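Local structure of aldehyde dehydrogenase (Burkholderia vietnamiensis, 5KF0) at residues V125-N133 against Y143-P151; F369-V377 against F389-K397. The protein probably oxidises aldehydes to the corresponding carboxylic acids with NADP+ or a related nicotinamide adenine dinucleotide as the electron acceptor, as in other members of the aldehyde dehydrogenase family. All coordinates share one frame; numbering follows the deposited sequence.

Contact 1 of 2, residues V125-N133 against Y143-P151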
loop_
_atom_site.group_PDB
_atom_site.type_symbol
_atom_site.label_atom_id
_atom_site.label_comp_id
_atom_site.label_asym_id
_atom_site.label_seq_id
_atom_site.Cartn_x
_atom_site.Cartn_y
_atom_site.Cartn_z
ATOM N N VAL A 125 9.906 1.451 -12.562
ATOM C CA VAL A 125 9.274 0.201 -12.957
ATOM C C VAL A 125 8.255 -0.272 -11.931
ATOM O O VAL A 125 7.811 -1.423 -11.999
ATOM C CB VAL A 125 10.316 -0.895 -13.241
ATOM C CG1 VAL A 125 11.132 -0.540 -14.481
ATOM C CG2 VAL A 125 11.237 -1.102 -12.032
ATOM N N ARG A 126 7.867 0.584 -10.983
ATOM C CA ARG A 126 6.855 0.159 -10.012
ATOM C C ARG A 126 5.834 1.262 -9.754
ATOM O O ARG A 126 5.307 1.404 -8.639
ATOM C CB ARG A 126 7.497 -0.338 -8.708
ATOM C CG ARG A 126 8.690 0.452 -8.232
ATOM C CD ARG A 126 9.329 -0.146 -6.957
ATOM N NE ARG A 126 9.681 -1.575 -6.986
ATOM C CZ ARG A 126 10.677 -2.124 -7.684
ATOM N NH1 ARG A 126 11.443 -1.389 -8.483
ATOM N NH2 ARG A 126 10.904 -3.430 -7.596
ATOM N N ILE A 127 5.486 2.022 -10.794
ATOM C CA ILE A 127 4.398 2.988 -10.696
ATOM C C ILE A 127 3.091 2.216 -10.868
ATOM O O ILE A 127 2.493 2.203 -11.952
ATOM C CB ILE A 127 4.544 4.120 -11.733
ATOM C CG1 ILE A 127 5.946 4.729 -11.635
ATOM C CG2 ILE A 127 3.505 5.213 -11.480
ATOM C CD1 ILE A 127 6.207 5.869 -12.598
ATOM N N ASP A 128 2.659 1.547 -9.807
ATOM C CA ASP A 128 1.510 0.654 -9.858
ATOM C C ASP A 128 0.214 1.428 -9.630
ATOM O O ASP A 128 0.212 2.595 -9.241
ATOM C CB ASP A 128 1.640 -0.442 -8.801
ATOM C CG ASP A 128 2.787 -1.421 -9.082
ATOM O OD1 ASP A 128 3.234 -1.546 -10.251
ATOM O OD2 ASP A 128 3.235 -2.061 -8.108
ATOM N N GLY A 129 -0.901 0.738 -9.844
ATOM C CA GLY A 129 -2.215 1.280 -9.563
ATOM C C GLY A 129 -2.984 0.351 -8.652
ATOM O O GLY A 129 -2.408 -0.575 -8.063
ATOM N N GLU A 130 -4.291 0.580 -8.532
ATOM C CA GLU A 130 -5.124 -0.184 -7.624
ATOM C C GLU A 130 -6.332 -0.753 -8.351
ATOM O O GLU A 130 -6.877 -0.130 -9.273
ATOM C CB GLU A 130 -5.623 0.684 -6.457
ATOM C CG GLU A 130 -4.538 1.252 -5.565
ATOM C CD GLU A 130 -5.089 2.382 -4.703
ATOM O OE1 GLU A 130 -5.679 2.077 -3.662
ATOM O OE2 GLU A 130 -4.988 3.564 -5.105
ATOM N N VAL A 131 -6.763 -1.931 -7.905
ATOM C CA VAL A 131 -8.060 -2.488 -8.278
ATOM C C VAL A 131 -8.977 -2.230 -7.093
ATOM O O VAL A 131 -8.794 -2.819 -6.026
ATOM C CB VAL A 131 -7.979 -3.989 -8.607
ATOM C CG1 VAL A 131 -9.352 -4.491 -9.053
ATOM C CG2 VAL A 131 -6.947 -4.252 -9.700
ATOM N N LEU A 132 -9.939 -1.323 -7.257
ATOM C CA LEU A 132 -10.742 -0.831 -6.144
ATOM C C LEU A 132 -12.086 -1.548 -6.055
ATOM O O LEU A 132 -12.816 -1.634 -7.048
ATOM C CB LEU A 132 -10.987 0.671 -6.303
ATOM C CG LEU A 132 -9.760 1.566 -6.380
ATOM C CD1 LEU A 132 -10.186 2.968 -6.821
ATOM C CD2 LEU A 132 -9.020 1.604 -5.035
ATOM N N ASN A 133 -12.436 -2.021 -4.857
ATOM C CA ASN A 133 -13.819 -2.434 -4.650
ATOM C C ASN A 133 -14.704 -1.201 -4.679
ATOM O O ASN A 133 -14.505 -0.272 -3.888
ATOM C CB ASN A 133 -14.035 -3.163 -3.331
ATOM C CG ASN A 133 -15.511 -3.446 -3.102
ATOM O OD1 ASN A 133 -16.156 -4.114 -3.925
ATOM N ND2 ASN A 133 -16.073 -2.892 -2.022
ATOM N N TYR A 143 -19.913 -2.808 -10.448
ATOM C CA TYR A 143 -18.873 -1.867 -10.856
ATOM C C TYR A 143 -17.558 -2.171 -10.142
ATOM O O TYR A 143 -17.551 -2.517 -8.958
ATOM C CB TYR A 143 -19.279 -0.426 -10.534
ATOM C CG TYR A 143 -20.487 0.133 -11.262
ATOM C CD1 TYR A 143 -20.338 1.002 -12.344
ATOM C CD2 TYR A 143 -21.774 -0.165 -10.832
ATOM C CE1 TYR A 143 -21.444 1.546 -12.983
ATOM C CE2 TYR A 143 -22.883 0.359 -11.473
ATOM C CZ TYR A 143 -22.716 1.220 -12.539
ATOM O OH TYR A 143 -23.838 1.748 -13.137
ATOM N N THR A 144 -16.444 -1.994 -10.858
ATOM C CA THR A 144 -15.095 -2.129 -10.314
ATOM C C THR A 144 -14.232 -0.988 -10.836
ATOM O O THR A 144 -14.385 -0.551 -11.984
ATOM C CB THR A 144 -14.453 -3.470 -10.720
ATOM O OG1 THR A 144 -15.306 -4.551 -10.339
ATOM C CG2 THR A 144 -13.060 -3.651 -10.073
ATOM N N GLY A 145 -13.305 -0.522 -10.005
ATOM C CA GLY A 145 -12.406 0.567 -10.365
ATOM C C GLY A 145 -10.995 0.056 -10.616
ATOM O O GLY A 145 -10.528 -0.871 -9.941
ATOM N N TYR A 146 -10.326 0.672 -11.587
ATOM C CA TYR A 146 -8.925 0.406 -11.897
ATOM C C TYR A 146 -8.220 1.741 -12.042
ATOM O O TYR A 146 -8.731 2.631 -12.728
ATOM C CB TYR A 146 -8.783 -0.392 -13.204
ATOM C CG TYR A 146 -9.536 -1.698 -13.197
ATOM C CD1 TYR A 146 -8.901 -2.879 -12.835
ATOM C CD2 TYR A 146 -10.883 -1.749 -13.541
ATOM C CE1 TYR A 146 -9.585 -4.074 -12.808
ATOM C CE2 TYR A 146 -11.581 -2.946 -13.517
ATOM C CZ TYR A 146 -10.918 -4.108 -13.153
ATOM O OH TYR A 146 -11.599 -5.308 -13.126
ATOM N N THR A 147 -7.050 1.890 -11.424
ATOM C CA THR A 147 -6.349 3.165 -11.486
ATOM C C THR A 147 -4.971 3.017 -12.118
ATOM O O THR A 147 -4.351 1.948 -12.099
ATOM C CB THR A 147 -6.189 3.812 -10.106
ATOM O OG1 THR A 147 -5.191 3.110 -9.342
ATOM C CG2 THR A 147 -7.522 3.824 -9.349
ATOM N N ARG A 148 -4.497 4.139 -12.654
ATOM C CA ARG A 148 -3.154 4.272 -13.209
ATOM C C ARG A 148 -2.714 5.714 -12.996
ATOM O O ARG A 148 -3.540 6.604 -12.770
ATOM C CB ARG A 148 -3.112 3.923 -14.704
ATOM C CG ARG A 148 -3.876 4.940 -15.570
ATOM C CD ARG A 148 -4.151 4.429 -16.976
ATOM N NE ARG A 148 -2.966 4.427 -17.835
ATOM C CZ ARG A 148 -2.984 4.042 -19.108
ATOM N NH1 ARG A 148 -4.116 3.617 -19.669
ATOM N NH2 ARG A 148 -1.868 4.074 -19.823
ATOM N N ARG A 149 -1.404 5.946 -13.075
ATOM C CA ARG A 149 -0.848 7.291 -12.987
ATOM C C ARG A 149 -0.385 7.708 -14.377
ATOM O O ARG A 149 0.503 7.066 -14.947
ATOM C CB ARG A 149 0.324 7.337 -12.008
ATOM C CG ARG A 149 0.014 6.759 -10.644
ATOM C CD ARG A 149 -1.001 7.575 -9.895
ATOM N NE ARG A 149 -0.577 8.957 -9.677
ATOM C CZ ARG A 149 -1.229 9.805 -8.890
ATOM N NH1 ARG A 149 -2.318 9.396 -8.243
ATOM N NH2 ARG A 149 -0.803 11.048 -8.739
ATOM N N VAL A 150 -0.995 8.755 -14.923
ATOM C CA VAL A 150 -0.677 9.273 -16.256
ATOM C C VAL A 150 0.256 10.469 -16.090
ATOM O O VAL A 150 0.020 11.295 -15.202
ATOM C CB VAL A 150 -1.964 9.669 -17.005
ATOM C CG1 VAL A 150 -1.650 10.243 -18.389
ATOM C CG2 VAL A 150 -2.902 8.466 -17.122
ATOM N N PRO A 151 1.302 10.624 -16.895
ATOM C CA PRO A 151 2.144 11.820 -16.766
ATOM C C PRO A 151 1.290 13.077 -16.860
ATOM O O PRO A 151 0.357 13.155 -17.663
ATOM C CB PRO A 151 3.116 11.717 -17.951
ATOM C CG PRO A 151 3.025 10.343 -18.457
ATOM C CD PRO A 151 1.750 9.717 -17.970
HETATM O O HOH W 1 0.195 3.540 -13.129
HETATM O O HOH W 2 -3.717 4.326 -7.360
HETATM O O HOH W 3 -15.967 -3.659 -7.120
#
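Leu132 and Gly145 form the hydrogen-bonded pair of an antiparallel beta hairpin, part of the oligomerisation arm of aldehyde dehydrogenases. Leu132 N reaches Gly145 O at 2.8 Å from above the carbonyl plane; the return bond from Gly145 N meets a lone pair of Leu132 O at 3.2 Å. Gly145, with no side chain, lets the strands sit close beside Leu132 CB. In the neighbouring non-hydrogen-bonded pair, Val131 and Tyr146 lie side by side, with Val131 CG1 3.8 Å from Tyr146 CE1, and Thr144 CG2 also packs on Val131 CG1. The Leu132 and Thr147 side chains cross at about a right angle, with Leu132 CD1 3.8 Å from Thr147 CG2. Thr147 OG1, placed between its own N and carbonyl carbon (chi1 73°), accepts from Glu130 N at 2.8 Å, while Thr147 N donates to Glu130 O. A side-chain hydroxyl thus replaces a backbone carbonyl, and Thr147 O, without a polar partner, receives a CA-H...O contact from Gly129. Further out, Gly129, Glu130 and Val131 extend the sheet antiparallel into the second subunit, and Glu130 OE1 bridges to Arg468 of the third. Where the strands diverge, one water accepts from Arg149 N and donates to Ile127 O, 2.9 Å from each.

Contact 2 of 2, residues F369-V377 against F389-K397. With NDP (NADPH dihydro-nicotinamide-adenine-dinucleotide phosphate), chain E.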
loop_
_atom_site.group_PDB
_atom_site.type_symbol
_atom_site.label_atom_id
_atom_site.label_comp_id
_atom_site.label_asym_id
_atom_site.label_seq_id
_atom_site.Cartn_x
_atom_site.Cartn_y
_atom_site.Cartn_z
ATOM N N PHE A 369 33.248 34.454 5.297
ATOM C CA PHE A 369 32.574 34.613 6.581
ATOM C C PHE A 369 32.960 33.420 7.451
ATOM O O PHE A 369 32.632 32.280 7.110
ATOM C CB PHE A 369 31.061 34.668 6.339
ATOM C CG PHE A 369 30.256 35.364 7.406
ATOM C CD1 PHE A 369 30.355 34.999 8.740
ATOM C CD2 PHE A 369 29.345 36.358 7.048
ATOM C CE1 PHE A 369 29.581 35.632 9.712
ATOM C CE2 PHE A 369 28.559 36.993 8.014
ATOM C CZ PHE A 369 28.686 36.629 9.351
ATOM N N GLU A 370 33.672 33.660 8.554
ATOM C CA GLU A 370 34.090 32.484 9.294
ATOM C C GLU A 370 32.911 31.860 10.048
ATOM O O GLU A 370 31.851 32.455 10.249
ATOM C CB GLU A 370 35.254 32.807 10.234
ATOM C CG GLU A 370 34.934 33.670 11.423
ATOM C CD GLU A 370 36.178 33.966 12.256
ATOM O OE1 GLU A 370 37.169 33.204 12.161
ATOM O OE2 GLU A 370 36.166 34.963 13.001
ATOM N N ALA A 371 33.099 30.588 10.400
ATOM C CA ALA A 371 32.097 29.910 11.209
ATOM C C ALA A 371 31.922 30.682 12.512
ATOM O O ALA A 371 32.898 30.951 13.220
ATOM C CB ALA A 371 32.515 28.464 11.486
ATOM N N THR A 372 30.680 31.049 12.818
ATOM C CA THR A 372 30.379 32.014 13.866
ATOM C C THR A 372 29.243 31.504 14.741
ATOM O O THR A 372 28.263 30.946 14.237
ATOM C CB THR A 372 30.025 33.371 13.227
ATOM O OG1 THR A 372 31.161 33.856 12.488
ATOM C CG2 THR A 372 29.647 34.411 14.268
ATOM N N LEU A 373 29.385 31.690 16.057
ATOM C CA LEU A 373 28.403 31.270 17.050
ATOM C C LEU A 373 28.094 32.451 17.959
ATOM O O LEU A 373 29.014 33.140 18.415
ATOM C CB LEU A 373 28.939 30.085 17.876
ATOM C CG LEU A 373 27.993 29.398 18.865
ATOM C CD1 LEU A 373 26.853 28.690 18.131
ATOM C CD2 LEU A 373 28.768 28.403 19.700
ATOM N N LEU A 374 26.808 32.700 18.211
ATOM C CA LEU A 374 26.386 33.771 19.108
ATOM C C LEU A 374 25.459 33.229 20.184
ATOM O O LEU A 374 24.766 32.232 19.974
ATOM C CB LEU A 374 25.635 34.897 18.370
ATOM C CG LEU A 374 26.399 35.804 17.406
ATOM C CD1 LEU A 374 26.518 35.150 16.034
ATOM C CD2 LEU A 374 25.693 37.147 17.313
ATOM N N GLU A 375 25.453 33.910 21.332
ATOM C CA GLU A 375 24.399 33.673 22.307
ATOM C C GLU A 375 23.712 34.996 22.643
ATOM O O GLU A 375 24.071 36.067 22.145
ATOM C CB GLU A 375 24.941 32.958 23.554
ATOM C CG GLU A 375 26.058 33.678 24.296
ATOM C CD GLU A 375 26.613 32.855 25.458
ATOM O OE1 GLU A 375 26.104 31.743 25.719
ATOM O OE2 GLU A 375 27.558 33.326 26.119
ATOM N N ASP A 376 22.647 34.887 23.445
ATOM C CA ASP A 376 21.842 36.037 23.872
ATOM C C ASP A 376 21.241 36.790 22.685
ATOM O O ASP A 376 21.110 38.017 22.704
ATOM C CB ASP A 376 22.655 36.988 24.765
ATOM C CG ASP A 376 23.148 36.317 26.041
ATOM O OD1 ASP A 376 22.436 35.446 26.581
ATOM O OD2 ASP A 376 24.247 36.660 26.511
ATOM N N VAL A 377 20.852 36.057 21.645
ATOM C CA VAL A 377 20.188 36.656 20.490
ATOM C C VAL A 377 18.697 36.721 20.793
ATOM O O VAL A 377 18.069 35.688 21.035
ATOM C CB VAL A 377 20.459 35.857 19.207
ATOM C CG1 VAL A 377 19.719 36.486 18.032
ATOM C CG2 VAL A 377 21.953 35.794 18.926
ATOM N N PHE A 389 21.191 31.637 6.044
ATOM C CA PHE A 389 21.866 31.118 4.851
ATOM C C PHE A 389 23.337 31.521 4.818
ATOM O O PHE A 389 23.860 32.024 3.821
ATOM C CB PHE A 389 21.152 31.528 3.562
ATOM C CG PHE A 389 20.977 30.381 2.620
ATOM C CD1 PHE A 389 20.146 29.330 2.975
ATOM C CD2 PHE A 389 21.704 30.296 1.435
ATOM C CE1 PHE A 389 19.992 28.238 2.149
ATOM C CE2 PHE A 389 21.555 29.194 0.599
ATOM C CZ PHE A 389 20.705 28.168 0.960
ATOM N N GLY A 390 24.007 31.290 5.932
ATOM C CA GLY A 390 25.418 31.561 6.037
ATOM C C GLY A 390 25.946 30.905 7.288
ATOM O O GLY A 390 25.204 30.244 8.016
ATOM N N PRO A 391 27.237 31.070 7.564
ATOM C CA PRO A 391 27.893 30.261 8.604
ATOM C C PRO A 391 27.750 30.864 9.999
ATOM O O PRO A 391 28.732 31.103 10.701
ATOM C CB PRO A 391 29.349 30.234 8.120
ATOM C CG PRO A 391 29.526 31.549 7.431
ATOM C CD PRO A 391 28.204 31.823 6.743
ATOM N N VAL A 392 26.502 31.085 10.411
ATOM C CA VAL A 392 26.177 31.643 11.716
ATOM C C VAL A 392 25.133 30.755 12.371
ATOM O O VAL A 392 24.170 30.336 11.719
ATOM C CB VAL A 392 25.636 33.083 11.600
ATOM C CG1 VAL A 392 25.235 33.621 12.979
ATOM C CG2 VAL A 392 26.658 33.981 10.929
ATOM N N ALA A 393 25.309 30.486 13.660
ATOM C CA ALA A 393 24.305 29.793 14.446
ATOM C C ALA A 393 24.153 30.501 15.780
ATOM O O ALA A 393 25.074 31.166 16.267
ATOM C CB ALA A 393 24.667 28.314 14.663
ATOM N N ILE A 394 22.970 30.331 16.364
ATOM C CA ILE A 394 22.640 30.960 17.634
ATOM C C ILE A 394 22.391 29.867 18.663
ATOM O O ILE A 394 21.759 28.840 18.381
ATOM C CB ILE A 394 21.438 31.927 17.524
ATOM C CG1 ILE A 394 20.115 31.183 17.330
ATOM C CG2 ILE A 394 21.667 32.933 16.401
ATOM C CD1 ILE A 394 19.322 31.006 18.611
ATOM N N LEU A 395 22.921 30.092 19.861
ATOM C CA LEU A 395 22.851 29.138 20.959
ATOM C C LEU A 395 21.939 29.714 22.034
ATOM O O LEU A 395 22.104 30.871 22.435
ATOM C CB LEU A 395 24.250 28.868 21.524
ATOM C CG LEU A 395 24.342 27.965 22.751
ATOM C CD1 LEU A 395 23.931 26.563 22.383
ATOM C CD2 LEU A 395 25.758 27.984 23.320
ATOM N N GLU A 396 20.960 28.927 22.477
ATOM C CA GLU A 396 20.053 29.386 23.521
ATOM C C GLU A 396 19.730 28.220 24.454
ATOM O O GLU A 396 20.015 27.054 24.154
ATOM C CB GLU A 396 18.782 30.027 22.924
ATOM C CG GLU A 396 18.052 29.183 21.869
ATOM C CD GLU A 396 16.832 29.890 21.257
ATOM O OE1 GLU A 396 16.369 30.913 21.817
ATOM O OE2 GLU A 396 16.336 29.420 20.207
ATOM N N LYS A 397 19.135 28.554 25.598
ATOM C CA LYS A 397 18.992 27.660 26.742
ATOM C C LYS A 397 17.514 27.414 27.031
ATOM O O LYS A 397 16.692 28.321 26.884
ATOM C CB LYS A 397 19.688 28.283 27.970
ATOM C CG LYS A 397 19.724 27.429 29.230
ATOM C CD LYS A 397 20.316 28.222 30.417
ATOM C CE LYS A 397 21.777 28.549 30.195
ATOM N NZ LYS A 397 22.404 29.135 31.421
HETATM P PA NDP E . 16.416 32.170 -5.302
HETATM O O1A NDP E . 14.991 32.207 -4.863
HETATM O O2A NDP E . 17.083 33.545 -5.254
HETATM O O5B NDP E . 16.580 31.572 -6.765
HETATM C C5B NDP E . 16.151 30.204 -6.977
HETATM C C4B NDP E . 15.833 30.016 -8.436
HETATM O O4B NDP E . 14.652 30.778 -8.775
HETATM C C3B NDP E . 16.927 30.489 -9.403
HETATM O O3B NDP E . 16.958 29.655 -10.559
HETATM C C2B NDP E . 16.424 31.882 -9.782
HETATM O O2B NDP E . 16.905 32.371 -11.051
HETATM C C1B NDP E . 14.941 31.581 -9.899
HETATM N N9A NDP E . 14.082 32.757 -9.870
HETATM C C8A NDP E . 14.095 33.806 -8.988
HETATM N N7A NDP E . 13.143 34.687 -9.196
HETATM C C5A NDP E . 12.462 34.182 -10.292
HETATM C C6A NDP E . 11.336 34.640 -11.006
HETATM N N6A NDP E . 10.689 35.779 -10.731
HETATM N N1A NDP E . 10.899 33.883 -12.038
HETATM C C2A NDP E . 11.551 32.757 -12.335
HETATM N N3A NDP E . 12.624 32.228 -11.741
HETATM C C4A NDP E . 13.031 32.995 -10.721
HETATM O O3 NDP E . 17.213 31.152 -4.379
HETATM P PN NDP E . 18.752 30.762 -4.273
HETATM O O1N NDP E . 19.240 30.288 -5.593
HETATM O O2N NDP E . 19.471 31.947 -3.683
HETATM O O5D NDP E . 18.783 29.542 -3.260
HETATM C C5D NDP E . 18.687 29.658 -1.831
HETATM C C4D NDP E . 17.255 29.430 -1.417
HETATM O O4D NDP E . 16.814 28.118 -1.861
HETATM C C3D NDP E . 17.070 29.460 0.103
HETATM O O3D NDP E . 15.899 30.163 0.501
HETATM C C2D NDP E . 17.004 27.974 0.449
HETATM O O2D NDP E . 16.368 27.638 1.677
HETATM C C1D NDP E . 16.254 27.429 -0.759
HETATM N N1N NDP E . 16.505 25.995 -0.847
HETATM C C2N NDP E . 15.487 25.079 -0.717
HETATM C C3N NDP E . 15.710 23.753 -0.632
HETATM C C7N NDP E . 14.603 22.760 -0.578
HETATM O O7N NDP E . 14.788 21.655 -1.107
HETATM N N7N NDP E . 13.491 23.064 0.089
HETATM C C4N NDP E . 17.103 23.237 -0.555
HETATM C C5N NDP E . 18.080 24.256 -1.035
HETATM C C6N NDP E . 17.767 25.537 -1.089
HETATM P P2B NDP E . 18.327 33.182 -11.165
HETATM O O1X NDP E . 19.010 33.095 -9.852
HETATM O O2X NDP E . 19.001 32.517 -12.329
HETATM O O3X NDP E . 17.974 34.607 -11.538
HETATM O O HOH W 4 21.698 32.414 24.755
HETATM O O HOH W 5 20.776 33.181 21.570
HETATM O O HOH W 6 18.004 33.114 21.878
#
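A beta-alpha-beta unit brings strands 368-375 and 392-398 together as parallel neighbours, joined through helix 382-385, and the turn into its second strand carries Phe389 of the NADPH pocket. One face of the Phe389 ring lies under C3D of the nicotinamide-side ribose, offset toward the rim, and Phe389 CE1 comes 3.4 Å from NDP C2D. Two residues on, Pro391 is the centre of an inverse gamma turn. Its CG packs 3.6 Å from Phe369 CB, and its carbonyl begins the ladder by accepting from Thr372 N. Proline fits at this end of the ladder: it has no N-H to place, yet offers both an apolar ring and an acceptor.

Three further bonds alternate between the strands: Ala393 N to Thr372 O, Leu374 N to Ala393 O, and Leu395 N to Leu374 O, the last at 2.8 Å. Phe369 turns its CG roughly opposite the backbone N (chi1 -156°), which carries the ring over to Val392, where Phe369 CE1 touches Val392 CG2 at 3.6 Å. Thr372 OG1 lies in plane at the edge of that ring, donates to Glu370 O at 2.7 Å from above the carbonyl plane and also bonds Gly362 N, so two partners grip the buried hydroxyl. The other branch of Val392, CG1, meets Leu374 CD1. On the opposite face Leu373 CD1 leans across to the Ala393 backbone, 3.6 Å from Ala393 O, with the small Ala393 CB at 4.1 Å. Beyond the ladder two waters both donate to Leu395 O, one accepting from Asp376 N and the other from Val377 N, and bridge the strands as they part.

Helix 306-319 covers the face of Leu373 and Leu395, with Leu313 against Leu373. Leu383 of helix 382-385 packs on Leu374, Val392 and Ile394 on the other, while strands 357-360 and 298-302 flank the pair within the sheet.

In the fold
Contacts 1 and 2 lie on opposite sides of the chain's centre, with centres about 50 Å apart and no shared strand. Contact 1 is antiparallel, belongs to a three-stranded sheet far from the centre, and is only partly buried; several of its polar and charged side chains, such as Asp128, Glu130 and Arg148, find partners on other subunits, which suits an arm used in assembly. Contact 2 is parallel and mostly buried, its aliphatic residues enclosed by helices of the same chain, and no other subunit touches it. Both use water where their strands separate. They differ in function too: 389-397 reaches the bound cofactor through Phe389, whereas 125-133 and 143-151 serve the subunit interfaces.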